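Local coordinates for protein protease Do-like 8, chloroplastic (PDB 4IC6) that acts in the plant chloroplast as a probable serine endopeptidase of the HtrA (Deg) family, joining a trypsin-like protease domain to a PDZ domain, at residues F234-S238 and S239-K243; E262-P265 and D266-N270; H83-G86 and N87-R91; L272-N276 and G277-L281. The protein carries 1 engineered substitution. All blocks are in the same frame, centred on the assembly; numbering follows the deposited sequence.

Interactions 1 and 3 belong to the protease domain and interactions 2 and 4 to the PDZ domain; all are local, partly buried contacts where the chain enters or leaves a helix. Interactions 1, 2 and 3 start helices, joining i+4 backbone bonds to small apolar contacts; interaction 4 follows the end of the helix that interaction 2 begins, and is methyl packing alone. Interactions 2 and 4 touch, centres 6 Å apart, in one sheet. Interaction 3 contains one predicted charge relay residue, H83, and I236 of interaction 1 lies beside another, D126. Interaction 1 is the most central and no other chain touches it; 2 and 4 touch the second subunit, and interaction 3 reaches the third through R91.

Interaction 1: residues F234-S238 and S239-K243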
loop_
_atom_site.group_PDB
_atom_site.type_symbol
_atom_site.label_atom_id
_atom_site.label_comp_id
_atom_site.label_asym_id
_atom_site.label_seq_id
_atom_site.Cartn_x
_atom_site.Cartn_y
_atom_site.Cartn_z
ATOM N N PHE A 234 -18.266 -7.385 -14.368
ATOM C CA PHE A 234 -19.550 -8.036 -14.107
ATOM C C PHE A 234 -20.734 -7.181 -14.503
ATOM O O PHE A 234 -20.644 -5.961 -14.489
ATOM C CB PHE A 234 -19.663 -8.403 -12.622
ATOM C CG PHE A 234 -18.599 -9.353 -12.177
ATOM C CD1 PHE A 234 -18.797 -10.732 -12.248
ATOM C CD2 PHE A 234 -17.373 -8.869 -11.764
ATOM C CE1 PHE A 234 -17.775 -11.622 -11.881
ATOM C CE2 PHE A 234 -16.343 -9.743 -11.408
ATOM C CZ PHE A 234 -16.553 -11.120 -11.469
ATOM N N ALA A 235 -21.832 -7.847 -14.844
ATOM C CA ALA A 235 -23.123 -7.180 -15.108
ATOM C C ALA A 235 -24.274 -7.996 -14.531
ATOM O O ALA A 235 -24.251 -9.233 -14.548
ATOM C CB ALA A 235 -23.337 -6.965 -16.621
ATOM N N ILE A 236 -25.283 -7.301 -14.019
ATOM C CA ILE A 236 -26.519 -7.949 -13.616
ATOM C C ILE A 236 -27.249 -8.448 -14.861
ATOM O O ILE A 236 -27.461 -7.694 -15.809
ATOM C CB ILE A 236 -27.393 -6.938 -12.871
ATOM C CG1 ILE A 236 -26.555 -6.255 -11.787
ATOM C CG2 ILE A 236 -28.615 -7.615 -12.257
ATOM C CD1 ILE A 236 -27.185 -4.929 -11.246
ATOM N N PRO A 237 -27.647 -9.728 -14.873
ATOM C CA PRO A 237 -28.253 -10.259 -16.100
ATOM C C PRO A 237 -29.609 -9.604 -16.410
ATOM O O PRO A 237 -30.364 -9.303 -15.499
ATOM C CB PRO A 237 -28.427 -11.755 -15.799
ATOM C CG PRO A 237 -28.471 -11.852 -14.329
ATOM C CD PRO A 237 -27.611 -10.718 -13.786
ATOM N N SER A 238 -29.907 -9.419 -17.692
ATOM C CA SER A 238 -31.169 -8.824 -18.103
ATOM C C SER A 238 -32.372 -9.604 -17.553
ATOM O O SER A 238 -33.438 -9.030 -17.334
ATOM C CB SER A 238 -31.245 -8.726 -19.624
ATOM O OG SER A 238 -31.077 -9.999 -20.220
ATOM N N SER A 239 -32.207 -10.902 -17.324
ATOM C CA SER A 239 -33.299 -11.699 -16.767
ATOM C C SER A 239 -33.662 -11.171 -15.390
ATOM O O SER A 239 -34.830 -11.131 -15.022
ATOM C CB SER A 239 -32.929 -13.177 -16.670
ATOM O OG SER A 239 -31.834 -13.362 -15.789
ATOM N N THR A 240 -32.654 -10.760 -14.631
ATOM C CA THR A 240 -32.907 -10.149 -13.334
ATOM C C THR A 240 -33.527 -8.764 -13.503
ATOM O O THR A 240 -34.554 -8.455 -12.889
ATOM C CB THR A 240 -31.621 -10.073 -12.497
ATOM O OG1 THR A 240 -31.192 -11.404 -12.205
ATOM C CG2 THR A 240 -31.886 -9.371 -11.191
ATOM N N VAL A 241 -32.916 -7.942 -14.352
ATOM C CA VAL A 241 -33.432 -6.597 -14.607
ATOM C C VAL A 241 -34.895 -6.643 -15.058
ATOM O O VAL A 241 -35.720 -5.840 -14.630
ATOM C CB VAL A 241 -32.582 -5.876 -15.681
ATOM C CG1 VAL A 241 -33.105 -4.463 -15.936
ATOM C CG2 VAL A 241 -31.114 -5.853 -15.263
ATOM N N LEU A 242 -35.211 -7.603 -15.917
ATOM C CA LEU A 242 -36.569 -7.767 -16.419
ATOM C C LEU A 242 -37.545 -8.094 -15.299
ATOM O O LEU A 242 -38.731 -7.766 -15.368
ATOM C CB LEU A 242 -36.610 -8.878 -17.462
ATOM C CG LEU A 242 -36.281 -8.441 -18.882
ATOM C CD1 LEU A 242 -36.156 -9.658 -19.783
ATOM C CD2 LEU A 242 -37.385 -7.505 -19.372
ATOM N N LYS A 243 -37.040 -8.733 -14.254
ATOM C CA LYS A 243 -37.901 -9.151 -13.155
ATOM C C LYS A 243 -38.042 -8.039 -12.126
ATOM O O LYS A 243 -39.126 -7.803 -11.605
ATOM C CB LYS A 243 -37.335 -10.421 -12.505
ATOM C CG LYS A 243 -37.779 -10.680 -11.068
ATOM C CD LYS A 243 -39.125 -11.400 -10.990
ATOM C CE LYS A 243 -39.469 -11.791 -9.548
ATOM N NZ LYS A 243 -40.738 -12.570 -9.472
#
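P237 and V241 mark the point where a strand turns into a helix: the axes of segments 234-237 and 239-243 approach to 6.5 Å at 48°, and V241 N gives P237 O a bond of 3.1 Å lying in the carbonyl plane. T240 N reaches the same oxygen more weakly, being bent to 126°. The second regular bond, 2.7 Å from L242 N to S238 O, continues the helix one residue on.

The side chains gather round this first turn. T240 has CG2 anti to its backbone N (chi1 -65° for OG1), which brings T240 CG2 to 3.9 Å from I236 CG2, with the two chains at about a right angle. The other branch, T240 OG1, lies 3.5 Å from P237 CG, beside the proline ring. V241 adds its CG2, 4.3 Å from I236 CG2. L242 CB lies 3.2 Å from S238 O, the acceptor of its own amide. Loop residues take up one early amide and one hydroxyl: S239 N bonds to S147 OG, and S238 OG to G145 O.

I236 lies about 4 Å, side chain to side chain, from D126 of the predicted charge relay system. Strand 233-237 sits between strands 192-195 and 215-219 in the second protease barrel, and helix 238-251 leaves it with V241 packed on I218 of strand 215-219.

Interaction 2: residues E262-P265 and D266-N270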
loop_
_atom_site.group_PDB
_atom_site.type_symbol
_atom_site.label_atom_id
_atom_site.label_comp_id
_atom_site.label_asym_id
_atom_site.label_seq_id
_atom_site.Cartn_x
_atom_site.Cartn_y
_atom_site.Cartn_z
ATOM N N GLU A 262 -27.509 -18.414 6.385
ATOM C CA GLU A 262 -26.335 -18.102 5.574
ATOM C C GLU A 262 -25.994 -19.321 4.721
ATOM O O GLU A 262 -25.794 -20.414 5.242
ATOM C CB GLU A 262 -25.145 -17.718 6.462
ATOM C CG GLU A 262 -24.112 -16.836 5.766
ATOM C CD GLU A 262 -22.672 -17.148 6.179
ATOM O OE1 GLU A 262 -22.451 -17.584 7.335
ATOM O OE2 GLU A 262 -21.759 -16.961 5.336
ATOM N N LEU A 263 -25.942 -19.131 3.406
ATOM C CA LEU A 263 -25.617 -20.213 2.485
ATOM C C LEU A 263 -24.215 -19.996 1.916
ATOM O O LEU A 263 -23.796 -18.852 1.680
ATOM C CB LEU A 263 -26.651 -20.285 1.355
ATOM C CG LEU A 263 -28.098 -20.553 1.813
ATOM C CD1 LEU A 263 -29.090 -20.289 0.692
ATOM C CD2 LEU A 263 -28.264 -21.967 2.323
ATOM N N ALA A 264 -23.496 -21.089 1.692
ATOM C CA ALA A 264 -22.130 -21.014 1.185
ATOM C C ALA A 264 -22.110 -20.557 -0.259
ATOM O O ALA A 264 -22.885 -21.036 -1.080
ATOM C CB ALA A 264 -21.424 -22.380 1.312
ATOM N N PRO A 265 -21.206 -19.627 -0.582
ATOM C CA PRO A 265 -20.993 -19.279 -1.983
ATOM C C PRO A 265 -20.565 -20.549 -2.745
ATOM O O PRO A 265 -19.975 -21.444 -2.129
ATOM C CB PRO A 265 -19.846 -18.271 -1.914
ATOM C CG PRO A 265 -19.923 -17.688 -0.542
ATOM C CD PRO A 265 -20.424 -18.785 0.342
ATOM N N ASP A 266 -20.880 -20.643 -4.035
ATOM C CA ASP A 266 -20.593 -21.850 -4.814
ATOM C C ASP A 266 -19.130 -22.308 -4.738
ATOM O O ASP A 266 -18.854 -23.508 -4.637
ATOM C CB ASP A 266 -20.975 -21.643 -6.279
ATOM C CG ASP A 266 -22.402 -22.045 -6.570
ATOM O OD1 ASP A 266 -23.244 -21.960 -5.650
ATOM O OD2 ASP A 266 -22.677 -22.449 -7.722
ATOM N N PRO A 267 -18.185 -21.357 -4.821
ATOM C CA PRO A 267 -16.766 -21.737 -4.762
ATOM C C PRO A 267 -16.396 -22.355 -3.421
ATOM O O PRO A 267 -15.536 -23.235 -3.371
ATOM C CB PRO A 267 -16.036 -20.407 -4.953
ATOM C CG PRO A 267 -17.025 -19.538 -5.717
ATOM C CD PRO A 267 -18.371 -19.934 -5.164
ATOM N N VAL A 268 -17.040 -21.903 -2.349
ATOM C CA VAL A 268 -16.810 -22.466 -1.025
ATOM C C VAL A 268 -17.443 -23.853 -0.925
ATOM O O VAL A 268 -16.802 -24.810 -0.472
ATOM C CB VAL A 268 -17.358 -21.537 0.089
ATOM C CG1 VAL A 268 -17.427 -22.262 1.430
ATOM C CG2 VAL A 268 -16.508 -20.276 0.192
ATOM N N ALA A 269 -18.691 -23.976 -1.374
ATOM C CA ALA A 269 -19.372 -25.267 -1.320
ATOM C C ALA A 269 -18.587 -26.325 -2.088
ATOM O O ALA A 269 -18.317 -27.411 -1.582
ATOM C CB ALA A 269 -20.792 -25.156 -1.859
ATOM N N ASN A 270 -18.213 -26.014 -3.322
ATOM C CA ASN A 270 -17.478 -26.991 -4.118
ATOM C C ASN A 270 -16.123 -27.373 -3.493
ATOM O O ASN A 270 -15.750 -28.549 -3.448
ATOM C CB ASN A 270 -17.373 -26.541 -5.577
ATOM C CG ASN A 270 -18.713 -26.655 -6.321
ATOM O OD1 ASN A 270 -19.031 -27.702 -6.892
ATOM N ND2 ASN A 270 -19.498 -25.572 -6.314
#
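P265 O and A269 N make the first full helical bond here, 2.9 Å long and nearly straight at 168°, so the carbonyl at the N-cap position is engaged by the turn it opens. V268 N also lies 3.0 Å from P265 O, but only as a weak bond. P267, in the first turn, has no amide hydrogen and leaves no donor to satisfy there. The next acceptor is gripped twice: D266 O receives N270 N at 2.9 Å and N270 ND2 at 2.7 Å, from opposite faces of its carbonyl plane. The side-chain donor stands above that plane, yet the oxygen is close to the amide plane of N270, and this bond fixes how the amide is turned.

Apolar contacts join V268 to the two residues before the helix. With CG1 anti to the backbone N (chi1 166°), V268 places that methyl 4.0 Å from A264 CB, while V268 CB runs alongside the proline ring, 4.1 Å from P265 CD.

A264 pairs through its backbone with L279 of strand 278-282, and L263 O accepts a bond from K322 of helix 322-329. Helix 266-271 thus leaves the edge of the PDZ sheet, and F163 and F165 of the second subunit pack against its first turn.

Interaction 3: residues H83-G86 and N87-R91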
loop_
_atom_site.group_PDB
_atom_site.type_symbol
_atom_site.label_atom_id
_atom_site.label_comp_id
_atom_site.label_asym_id
_atom_site.label_seq_id
_atom_site.Cartn_x
_atom_site.Cartn_y
_atom_site.Cartn_z
ATOM N N HIS A 83 -26.130 1.649 -6.720
ATOM C CA HIS A 83 -24.889 2.320 -6.345
ATOM C C HIS A 83 -24.616 3.666 -7.027
ATOM O O HIS A 83 -23.968 4.511 -6.427
ATOM C CB HIS A 83 -23.668 1.395 -6.546
ATOM C CG HIS A 83 -22.391 1.974 -6.009
ATOM N ND1 HIS A 83 -21.388 2.456 -6.826
ATOM C CD2 HIS A 83 -21.974 2.178 -4.741
ATOM C CE1 HIS A 83 -20.402 2.923 -6.076
ATOM N NE2 HIS A 83 -20.730 2.758 -4.809
ATOM N N VAL A 84 -25.080 3.886 -8.260
ATOM C CA VAL A 84 -24.764 5.169 -8.888
ATOM C C VAL A 84 -25.483 6.333 -8.187
ATOM O O VAL A 84 -24.994 7.463 -8.178
ATOM C CB VAL A 84 -24.989 5.220 -10.425
ATOM C CG1 VAL A 84 -24.384 4.002 -11.122
ATOM C CG2 VAL A 84 -26.447 5.414 -10.770
ATOM N N ILE A 85 -26.634 6.050 -7.584
ATOM C CA ILE A 85 -27.279 7.046 -6.730
ATOM C C ILE A 85 -27.269 6.626 -5.272
ATOM O O ILE A 85 -28.206 6.924 -4.538
ATOM C CB ILE A 85 -28.725 7.351 -7.180
ATOM C CG1 ILE A 85 -29.543 6.062 -7.326
ATOM C CG2 ILE A 85 -28.714 8.117 -8.477
ATOM C CD1 ILE A 85 -31.046 6.284 -7.140
ATOM N N GLY A 86 -26.204 5.942 -4.857
ATOM C CA GLY A 86 -26.129 5.354 -3.530
ATOM C C GLY A 86 -26.188 6.381 -2.421
ATOM O O GLY A 86 -26.852 6.188 -1.394
ATOM N N ASN A 87 -25.476 7.486 -2.608
ATOM C CA ASN A 87 -25.480 8.526 -1.592
ATOM C C ASN A 87 -26.868 9.111 -1.385
ATOM O O ASN A 87 -27.300 9.304 -0.254
ATOM C CB ASN A 87 -24.489 9.642 -1.899
ATOM C CG ASN A 87 -24.091 10.405 -0.651
ATOM O OD1 ASN A 87 -23.683 9.801 0.349
ATOM N ND2 ASN A 87 -24.250 11.733 -0.677
ATOM N N ALA A 88 -27.569 9.400 -2.473
ATOM C CA ALA A 88 -28.925 9.921 -2.347
ATOM C C ALA A 88 -29.845 8.891 -1.666
ATOM O O ALA A 88 -30.656 9.245 -0.820
ATOM C CB ALA A 88 -29.471 10.330 -3.700
ATOM N N LEU A 89 -29.698 7.614 -2.024
ATOM C CA LEU A 89 -30.574 6.572 -1.486
ATOM C C LEU A 89 -30.355 6.341 0.002
ATOM O O LEU A 89 -31.272 5.928 0.718
ATOM C CB LEU A 89 -30.397 5.258 -2.256
ATOM C CG LEU A 89 -30.964 5.266 -3.674
ATOM C CD1 LEU A 89 -30.554 4.002 -4.445
ATOM C CD2 LEU A 89 -32.483 5.438 -3.649
ATOM N N SER A 90 -29.139 6.611 0.469
ATOM C CA SER A 90 -28.809 6.429 1.881
ATOM C C SER A 90 -29.560 7.421 2.758
ATOM O O SER A 90 -29.797 7.166 3.939
ATOM C CB SER A 90 -27.305 6.589 2.108
ATOM O OG SER A 90 -26.916 7.945 1.962
ATOM N N ARG A 91 -29.932 8.561 2.193
ATOM C CA ARG A 91 -30.608 9.586 2.995
ATOM C C ARG A 91 -32.111 9.367 3.066
ATOM O O ARG A 91 -32.868 10.300 3.337
ATOM C CB ARG A 91 -30.308 10.981 2.457
ATOM C CG ARG A 91 -28.835 11.331 2.435
ATOM C CD ARG A 91 -28.641 12.661 1.755
ATOM N NE ARG A 91 -27.267 13.143 1.820
ATOM C CZ ARG A 91 -26.920 14.400 1.557
ATOM N NH1 ARG A 91 -27.852 15.282 1.220
ATOM N NH2 ARG A 91 -25.649 14.774 1.632
#
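I85 and L89 meet twice, by a backbone bond and by their side chains. Among the hydrogen bonds, L89 N meets I85 O at 3.0 Å, in the carbonyl plane and fairly straight at 155°. S90 N to G86 O has the same length but bends to 139°, its donor tilted from the plane, near the end of this short helix. S90 OG donates to N87 O at 2.6 Å, a side chain closing back on its own turn. Outside partners complete the polar set: D47 OD2 accepts from A88 N, and T49 OG1 from N87 ND2.

The apolar contact is made by the end of I85 against the branch point and CD1 of L89. I85 CG1 sits between its backbone N and carbonyl carbon (chi1 52°), which swings the chain over the helix start and sets I85 CD1 3.6 Å from L89 CD1 and 3.6 Å from L89 CG. L89 CG is also 3.3 Å from I85 O, shielding the bonded carbonyl. An alanine at L89 is likely to leave I85 CD1 without its partner and open a gap toward L118 and A121 of strand 111-122.

I85 also rests on I45, A128 and L130 of the first protease barrel. H83, a predicted charge relay residue, bonds through its N to D126 OD1, another predicted member. Backbone bonds along the turn, with I85 and L89 packed on barrel strands, imply a turn held by both polar and apolar contacts, consistent with a fixed backbone next to H83.

Interaction 4: residues L272-N276 and G277-L281; sequences LNVRN and GALVL
L279 meets two residues of the preceding loop with a single methyl: L279 CD2 lies 3.7 Å from L272 CD1 and 4.2 Å from V274 CG2. In both pairs the side chains cross at about a right angle. No hydrogen bond crosses between segments 272-276 and 277-281; the link is purely apolar.

The torsions explain the meeting. L279 keeps CG anti to its backbone N (chi1 166°), which extends the leucine from the strand toward the loop, and V274 turns CG2 to the position beside its own backbone N, leaving CG1 the anti branch.

Further out, the backbone bends the loop back on the strand. N273 has positive phi and is the C-prime residue of a Schellman motif, with V274 N bonded to A269 O and N273 N to N270 O. G277 has phi 97° and psi 177°; a side chain there would bring its CB within 2.4 Å of N276 O, a clash that glycine avoids. Outside these segments, I310 touches both V274 and L279, L307 touches V274, and T297 touches L279. P52 of the second subunit packs on L272.

Strand 278-282 then runs antiparallel to both 262-263 and 310-314, with A278 bonded to I311 and L281 to E262. The whole is a Schellman motif ending helix 266-271, followed by a short loop with a positive-phi glycine that leads into a PDZ strand paired on both sides, consistent with the circularly permuted PDZ domains of the Deg proteases.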
loop_
_atom_site.group_PDB
_atom_site.type_symbol
_atom_site.label_atom_id
_atom_site.label_comp_id
_atom_site.label_asym_id
_atom_site.label_seq_id
_atom_site.Cartn_x
_atom_site.Cartn_y
_atom_site.Cartn_z
ATOM N N LEU A 272 -15.624 -27.680 -0.523
ATOM C CA LEU A 272 -15.970 -28.621 0.551
ATOM C C LEU A 272 -16.589 -29.903 0.002
ATOM O O LEU A 272 -17.167 -30.697 0.746
ATOM C CB LEU A 272 -16.938 -27.967 1.547
ATOM C CG LEU A 272 -16.358 -26.791 2.335
ATOM C CD1 LEU A 272 -17.440 -26.073 3.149
ATOM C CD2 LEU A 272 -15.218 -27.269 3.232
ATOM N N ASN A 273 -16.478 -30.086 -1.309
ATOM C CA ASN A 273 -17.008 -31.265 -2.000
ATOM C C ASN A 273 -18.535 -31.412 -1.943
ATOM O O ASN A 273 -19.068 -32.524 -2.000
ATOM C CB ASN A 273 -16.309 -32.555 -1.541
ATOM C CG ASN A 273 -16.336 -33.648 -2.604
ATOM O OD1 ASN A 273 -16.431 -33.373 -3.804
ATOM N ND2 ASN A 273 -16.245 -34.900 -2.162
ATOM N N VAL A 274 -19.230 -30.281 -1.853
ATOM C CA VAL A 274 -20.677 -30.255 -2.013
ATOM C C VAL A 274 -21.015 -29.835 -3.436
ATOM O O VAL A 274 -21.093 -28.638 -3.750
ATOM C CB VAL A 274 -21.343 -29.283 -1.014
ATOM C CG1 VAL A 274 -22.858 -29.277 -1.216
ATOM C CG2 VAL A 274 -20.973 -29.661 0.410
ATOM N N ARG A 275 -21.245 -30.820 -4.293
ATOM C CA ARG A 275 -21.339 -30.560 -5.727
ATOM C C ARG A 275 -22.774 -30.390 -6.201
ATOM O O ARG A 275 -23.020 -29.954 -7.326
ATOM C CB ARG A 275 -20.621 -31.663 -6.514
ATOM C CG ARG A 275 -19.122 -31.709 -6.227
ATOM C CD ARG A 275 -18.364 -30.703 -7.092
ATOM N NE ARG A 275 -17.120 -30.214 -6.489
ATOM C CZ ARG A 275 -16.217 -30.972 -5.865
ATOM N NH1 ARG A 275 -15.115 -30.417 -5.367
ATOM N NH2 ARG A 275 -16.400 -32.284 -5.741
ATOM N N ASN A 276 -23.726 -30.729 -5.341
ATOM C CA ASN A 276 -25.117 -30.436 -5.645
ATOM C C ASN A 276 -25.836 -29.829 -4.440
ATOM O O ASN A 276 -25.638 -30.260 -3.297
ATOM C CB ASN A 276 -25.847 -31.680 -6.170
ATOM C CG ASN A 276 -27.276 -31.382 -6.588
ATOM O OD1 ASN A 276 -27.518 -30.724 -7.604
ATOM N ND2 ASN A 276 -28.234 -31.870 -5.806
ATOM N N GLY A 277 -26.648 -28.811 -4.697
ATOM C CA GLY A 277 -27.467 -28.218 -3.653
ATOM C C GLY A 277 -26.841 -26.985 -3.039
ATOM O O GLY A 277 -25.725 -26.594 -3.395
ATOM N N ALA A 278 -27.578 -26.367 -2.116
ATOM C CA ALA A 278 -27.116 -25.187 -1.391
ATOM C C ALA A 278 -26.700 -25.598 0.015
ATOM O O ALA A 278 -27.511 -26.145 0.767
ATOM C CB ALA A 278 -28.233 -24.135 -1.315
ATOM N N LEU A 279 -25.452 -25.321 0.378
ATOM C CA LEU A 279 -24.938 -25.708 1.694
ATOM C C LEU A 279 -25.221 -24.633 2.744
ATOM O O LEU A 279 -24.844 -23.470 2.576
ATOM C CB LEU A 279 -23.433 -25.981 1.630
ATOM C CG LEU A 279 -22.657 -26.079 2.952
ATOM C CD1 LEU A 279 -23.119 -27.255 3.797
ATOM C CD2 LEU A 279 -21.148 -26.154 2.693
ATOM N N VAL A 280 -25.888 -25.033 3.819
ATOM C CA VAL A 280 -26.152 -24.133 4.938
ATOM C C VAL A 280 -24.888 -23.945 5.772
ATOM O O VAL A 280 -24.414 -24.889 6.394
ATOM C CB VAL A 280 -27.252 -24.698 5.852
ATOM C CG1 VAL A 280 -27.447 -23.802 7.094
ATOM C CG2 VAL A 280 -28.565 -24.860 5.074
ATOM N N LEU A 281 -24.346 -22.732 5.780
ATOM C CA LEU A 281 -23.211 -22.426 6.646
ATOM C C LEU A 281 -23.656 -22.038 8.058
ATOM O O LEU A 281 -23.401 -22.770 9.017
ATOM C CB LEU A 281 -22.343 -21.319 6.049
ATOM C CG LEU A 281 -21.658 -21.650 4.721
ATOM C CD1 LEU A 281 -20.706 -20.537 4.328
ATOM C CD2 LEU A 281 -20.925 -22.990 4.809
#